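PDB 1KQ1: host Factor for Q beta from Staphylococcus aureus, which binds RNA as a hexameric ring of Sm-like subunits and acts as a pleiotropic regulator of translation. Local coordinates for residues Glu21-Phe26 / Gln31-Ile36; Lys41-Leu46 / Gln52-Lys57. One frame throughout, in Å; residues are numbered along the deposited sequence.

Contact 1 (Glu21-Phe26 / Gln31-Ile36); sequences EVTVFF and QMKGVI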
# COMPACT_ATOMS: atom_id res chain seq x y z
N GLU C 21 -21.26 6.45 -16.54
CA GLU C 21 -20.56 5.18 -16.51
C GLU C 21 -19.08 5.52 -16.34
O GLU C 21 -18.46 6.10 -17.21
CB GLU C 21 -20.80 4.48 -17.85
CG GLU C 21 -20.27 3.07 -17.92
CD GLU C 21 -21.16 2.05 -17.25
OE1 GLU C 21 -22.19 2.45 -16.66
OE2 GLU C 21 -20.85 0.84 -17.32
N VAL C 22 -18.51 5.14 -15.20
CA VAL C 22 -17.12 5.42 -14.90
C VAL C 22 -16.33 4.10 -14.86
O VAL C 22 -16.89 3.07 -14.51
CB VAL C 22 -17.04 6.07 -13.49
CG1 VAL C 22 -15.59 6.21 -13.01
CG2 VAL C 22 -17.75 7.44 -13.51
N THR C 23 -15.06 4.20 -15.21
CA THR C 23 -14.14 3.07 -15.14
C THR C 23 -13.22 3.37 -13.93
O THR C 23 -12.59 4.44 -13.84
CB THR C 23 -13.27 2.95 -16.38
OG1 THR C 23 -14.14 2.64 -17.51
CG2 THR C 23 -12.26 1.79 -16.24
N VAL C 24 -13.18 2.43 -13.02
CA VAL C 24 -12.34 2.54 -11.82
C VAL C 24 -11.13 1.61 -12.02
O VAL C 24 -11.32 0.38 -12.27
CB VAL C 24 -13.12 2.07 -10.60
CG1 VAL C 24 -12.21 2.05 -9.33
CG2 VAL C 24 -14.32 2.97 -10.35
N PHE C 25 -9.93 2.17 -11.96
CA PHE C 25 -8.73 1.34 -12.03
C PHE C 25 -8.24 1.16 -10.63
O PHE C 25 -8.26 2.10 -9.82
CB PHE C 25 -7.63 2.00 -12.86
CG PHE C 25 -7.90 1.92 -14.32
CD1 PHE C 25 -7.27 0.97 -15.09
CD2 PHE C 25 -8.76 2.83 -14.90
CE1 PHE C 25 -7.50 0.91 -16.47
CE2 PHE C 25 -9.01 2.78 -16.29
CZ PHE C 25 -8.37 1.81 -17.06
N PHE C 26 -7.79 -0.06 -10.34
CA PHE C 26 -7.29 -0.39 -8.98
C PHE C 26 -5.77 -0.32 -8.88
O PHE C 26 -5.08 -0.21 -9.88
CB PHE C 26 -7.79 -1.80 -8.64
CG PHE C 26 -9.26 -1.88 -8.50
CD1 PHE C 26 -9.85 -1.69 -7.26
CD2 PHE C 26 -10.07 -2.12 -9.63
CE1 PHE C 26 -11.25 -1.74 -7.13
CE2 PHE C 26 -11.47 -2.17 -9.51
CZ PHE C 26 -12.05 -1.97 -8.25
N GLN C 31 -9.45 -3.23 -13.78
CA GLN C 31 -10.45 -2.18 -13.88
C GLN C 31 -11.85 -2.76 -13.85
O GLN C 31 -12.06 -3.93 -14.23
CB GLN C 31 -10.20 -1.41 -15.19
CG GLN C 31 -10.41 -2.26 -16.47
CD GLN C 31 -9.80 -1.63 -17.74
OE1 GLN C 31 -8.59 -1.71 -17.98
NE2 GLN C 31 -10.64 -1.00 -18.55
N MET C 32 -12.81 -1.96 -13.38
CA MET C 32 -14.23 -2.34 -13.36
C MET C 32 -14.97 -1.10 -13.88
O MET C 32 -14.49 0.00 -13.69
CB MET C 32 -14.73 -2.64 -11.94
CG MET C 32 -14.15 -3.92 -11.28
SD MET C 32 -14.77 -4.23 -9.58
CE MET C 32 -13.80 -5.72 -9.12
N LYS C 33 -16.13 -1.27 -14.52
CA LYS C 33 -16.90 -0.11 -15.02
C LYS C 33 -18.30 -0.15 -14.40
O LYS C 33 -18.86 -1.22 -14.15
CB LYS C 33 -16.98 -0.14 -16.54
CG LYS C 33 -17.49 1.15 -17.17
CD LYS C 33 -17.48 1.03 -18.69
CE LYS C 33 -17.69 2.38 -19.38
NZ LYS C 33 -17.47 2.33 -20.85
N GLY C 34 -18.87 1.01 -14.13
CA GLY C 34 -20.19 1.04 -13.51
C GLY C 34 -20.62 2.46 -13.20
O GLY C 34 -19.99 3.43 -13.66
N VAL C 35 -21.68 2.54 -12.42
CA VAL C 35 -22.22 3.83 -12.02
C VAL C 35 -21.99 3.99 -10.52
O VAL C 35 -22.29 3.07 -9.74
CB VAL C 35 -23.74 3.89 -12.26
CG1 VAL C 35 -24.30 5.18 -11.66
CG2 VAL C 35 -24.02 3.85 -13.75
N ILE C 36 -21.47 5.16 -10.13
CA ILE C 36 -21.28 5.43 -8.73
C ILE C 36 -22.66 5.80 -8.15
O ILE C 36 -23.28 6.83 -8.53
CB ILE C 36 -20.26 6.54 -8.54
CG1 ILE C 36 -18.90 6.05 -9.04
CG2 ILE C 36 -20.22 6.96 -7.07
CD1 ILE C 36 -17.79 7.13 -9.08

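Contact 2 (Lys41-Leu46 / Gln52-Lys57); sequences KYVVSL and QHLIYK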
# COMPACT_ATOMS: atom_id res chain seq x y z
N LYS C 41 -15.99 8.93 2.66
CA LYS C 41 -14.55 9.03 2.78
C LYS C 41 -13.81 7.72 2.62
O LYS C 41 -12.62 7.75 2.34
CB LYS C 41 -14.14 9.63 4.13
CG LYS C 41 -12.64 9.66 4.32
CD LYS C 41 -11.97 10.48 3.23
CE LYS C 41 -10.54 10.02 3.00
NZ LYS C 41 -10.48 8.92 2.01
N TYR C 42 -14.48 6.60 2.75
CA TYR C 42 -13.73 5.35 2.68
C TYR C 42 -14.11 4.43 1.56
O TYR C 42 -13.27 3.63 1.11
CB TYR C 42 -13.88 4.56 3.97
CG TYR C 42 -13.31 5.27 5.16
CD1 TYR C 42 -11.99 5.72 5.14
CD2 TYR C 42 -14.08 5.52 6.28
CE1 TYR C 42 -11.45 6.41 6.22
CE2 TYR C 42 -13.55 6.22 7.37
CZ TYR C 42 -12.23 6.66 7.33
OH TYR C 42 -11.69 7.36 8.39
N VAL C 43 -15.35 4.51 1.10
CA VAL C 43 -15.80 3.60 0.07
C VAL C 43 -16.57 4.25 -1.06
O VAL C 43 -16.97 5.41 -0.98
CB VAL C 43 -16.69 2.47 0.67
CG1 VAL C 43 -15.89 1.70 1.75
CG2 VAL C 43 -17.95 3.06 1.34
N VAL C 44 -16.70 3.48 -2.13
CA VAL C 44 -17.45 3.88 -3.30
C VAL C 44 -18.34 2.70 -3.65
O VAL C 44 -17.88 1.55 -3.73
CB VAL C 44 -16.54 4.20 -4.49
CG1 VAL C 44 -17.40 4.50 -5.78
CG2 VAL C 44 -15.64 5.36 -4.18
N SER C 45 -19.63 2.96 -3.83
CA SER C 45 -20.58 1.93 -4.20
C SER C 45 -20.74 1.98 -5.72
O SER C 45 -21.25 2.99 -6.24
CB SER C 45 -21.92 2.19 -3.51
OG SER C 45 -22.83 1.15 -3.84
N LEU C 46 -20.34 0.92 -6.42
CA LEU C 46 -20.37 0.92 -7.89
C LEU C 46 -21.34 -0.12 -8.38
O LEU C 46 -21.22 -1.29 -8.05
CB LEU C 46 -18.96 0.66 -8.46
CG LEU C 46 -18.75 0.87 -9.97
CD1 LEU C 46 -18.72 2.38 -10.25
CD2 LEU C 46 -17.47 0.19 -10.42
N GLN C 52 -22.82 -5.75 -7.90
CA GLN C 52 -22.80 -4.54 -7.08
C GLN C 52 -21.45 -4.62 -6.38
O GLN C 52 -21.11 -5.65 -5.80
CB GLN C 52 -23.96 -4.53 -6.07
CG GLN C 52 -23.92 -3.43 -5.00
CD GLN C 52 -23.95 -2.02 -5.56
OE1 GLN C 52 -24.68 -1.72 -6.50
NE2 GLN C 52 -23.16 -1.14 -4.95
N HIS C 53 -20.68 -3.54 -6.44
CA HIS C 53 -19.37 -3.55 -5.81
C HIS C 53 -19.23 -2.48 -4.75
O HIS C 53 -19.62 -1.32 -4.94
CB HIS C 53 -18.27 -3.27 -6.82
CG HIS C 53 -18.33 -4.09 -8.07
ND1 HIS C 53 -17.83 -5.37 -8.14
CD2 HIS C 53 -18.73 -3.77 -9.32
CE1 HIS C 53 -17.91 -5.81 -9.38
NE2 HIS C 53 -18.45 -4.86 -10.12
N LEU C 54 -18.65 -2.84 -3.62
CA LEU C 54 -18.37 -1.86 -2.58
C LEU C 54 -16.82 -1.82 -2.61
O LEU C 54 -16.16 -2.79 -2.22
CB LEU C 54 -18.84 -2.34 -1.21
CG LEU C 54 -18.56 -1.35 -0.10
CD1 LEU C 54 -19.33 -0.04 -0.41
CD2 LEU C 54 -18.99 -1.97 1.23
N ILE C 55 -16.27 -0.69 -3.05
CA ILE C 55 -14.82 -0.53 -3.28
C ILE C 55 -14.17 0.35 -2.26
O ILE C 55 -14.70 1.43 -1.91
CB ILE C 55 -14.61 0.10 -4.68
CG1 ILE C 55 -15.24 -0.77 -5.78
CG2 ILE C 55 -13.15 0.27 -4.94
CD1 ILE C 55 -15.33 -0.00 -7.16
N TYR C 56 -13.03 -0.09 -1.74
CA TYR C 56 -12.33 0.80 -0.83
C TYR C 56 -11.50 1.83 -1.61
O TYR C 56 -10.74 1.49 -2.54
CB TYR C 56 -11.36 0.03 0.12
CG TYR C 56 -12.03 -0.66 1.26
CD1 TYR C 56 -12.64 0.06 2.28
CD2 TYR C 56 -12.06 -2.05 1.31
CE1 TYR C 56 -13.29 -0.61 3.31
CE2 TYR C 56 -12.69 -2.72 2.36
CZ TYR C 56 -13.31 -1.98 3.34
OH TYR C 56 -13.99 -2.63 4.35
N LYS C 57 -11.65 3.11 -1.23
CA LYS C 57 -10.85 4.12 -1.90
C LYS C 57 -9.35 3.84 -1.78
O LYS C 57 -8.56 4.21 -2.66
CB LYS C 57 -11.15 5.53 -1.33
CG LYS C 57 -12.39 6.21 -1.89
CD LYS C 57 -12.45 7.65 -1.35
CE LYS C 57 -13.57 8.49 -1.98
NZ LYS C 57 -13.67 9.91 -1.39

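Contact 1 (Glu21-Phe26 / Gln31-Ile36)
Val22 and Val24 meet Gly34 and Met32 as the two hydrogen-bonded pairs of an antiparallel hairpin, a worked case of how a strongly bent sheet keeps its backbone bonds. Four bonds run in reciprocal pairs: Val22 N to Gly34 O is 2.7 Å and Val24 N to Met32 O is 2.8 Å, the latter with 166° at the hydrogen, and each is answered by the return bond from Gly34 N or Met32 N. Between them the Thr23-Lys33 pair brings CA-H groups against carbonyls, as with Lys33 CA, 3.2 Å from Val22 O.

Aromatic contacts gather at the Phe25-Phe26 end. Phe25 shares the face of Gln31, whose CB lies over the ring, 3.9 Å from the centroid. With chi1 at 65°, CG of Gln31 sits between its backbone N and carbonyl carbon, and the chain then runs out beside the ring until Gln31 OE1 comes 3.2 Å from Phe25 CE1; amide and ring planes are 55° apart. Phe26 turns toward the other strand and offers its edge to Met32 CG, 3.7 Å from Phe26 CE2, while Met32 SD approaches the ring obliquely in a Met-aromatic contact. Beyond the hairpin, Phe26 also packs on Thr62 of a second subunit.

An aliphatic touch joins Thr23 CG2 to Gln31 CB, 3.9 Å apart. Helix 7-17 covers Val22 and Ile36 through Phe15. The chemistry is thus divided: the two hydrogen-bonded pairs match their N-H and C=O groups here, Thr23, Phe25 and Val35 bond neighbouring strands, the Val22-Val24-Met32 face is hydrophobic, and the other mixes Phe25 and Val35 with Glu21, Thr23, Gln31 and Lys33.

Contact 2 (Lys41-Leu46 / Gln52-Lys57)
Leu46 N donates to His53 O at 2.8 Å, and His53 N returns a bond to Leu46 O, closing one hydrogen-bonded pair of the antiparallel hairpin of strands 43-48 and 51-56 in the bent sheet of the Sm fold. A second pair follows at Val44 and Ile55, where Ile55 N reaches Val44 O with an almost straight angle of 174° at the hydrogen. Past the strand ends Lys57 N still bonds Tyr42 O, but from above the carbonyl plane, 35° out of it.

Beside Val44, Leu46 CD2 meets Ile55 CD1 at 3.9 Å, the two side chains crossing at a slant, and Ile60 of the same chain touches Val44 and Ile55. On the other face Val43 runs alongside Tyr56, with Val43 CG1 3.7 Å from Tyr56 CD1, while Leu54 CD1 packs on Val43 CB.

This edge is also an interface: His53, Leu54 and Ile55 pair with a strand of a second subunit, where His53 ND1 bonds Thr64 OG1 and Tyr56 OH bonds both Gln8 OE1 and Tyr63 OH. Lys57 stretches its straight chain to place NZ on Gln8 OE1 of its own chain. At the far end a chi1 of -178° swings the hydroxyl of Ser45 away from its backbone N and toward Gln52, leaving Ser45 OG 2.6 Å from Gln52 NE2.

How the contacts relate
The 21-36 hairpin is finished before the 41-57 hairpin begins, and the centres of contacts 1 and 2 lie about 10 Å apart. Strands 31-39 and 43-48 are neighbours in the one antiparallel sheet, whose order is 51-56, 43-48, 31-39, 21-26, 60-65. The bend of that sheet brings together side chains of strands not adjacent in the order: Met32 SD is 3.5 Å from His53 CE1, and Phe26 CE1 is 3.5 Å from Ile55 CG2. Such closure is characteristic of the Sm fold. In contact 2, strand 51-56 pairs with a strand of a second subunit, so the sheet runs on from subunit to subunit in the hexamer.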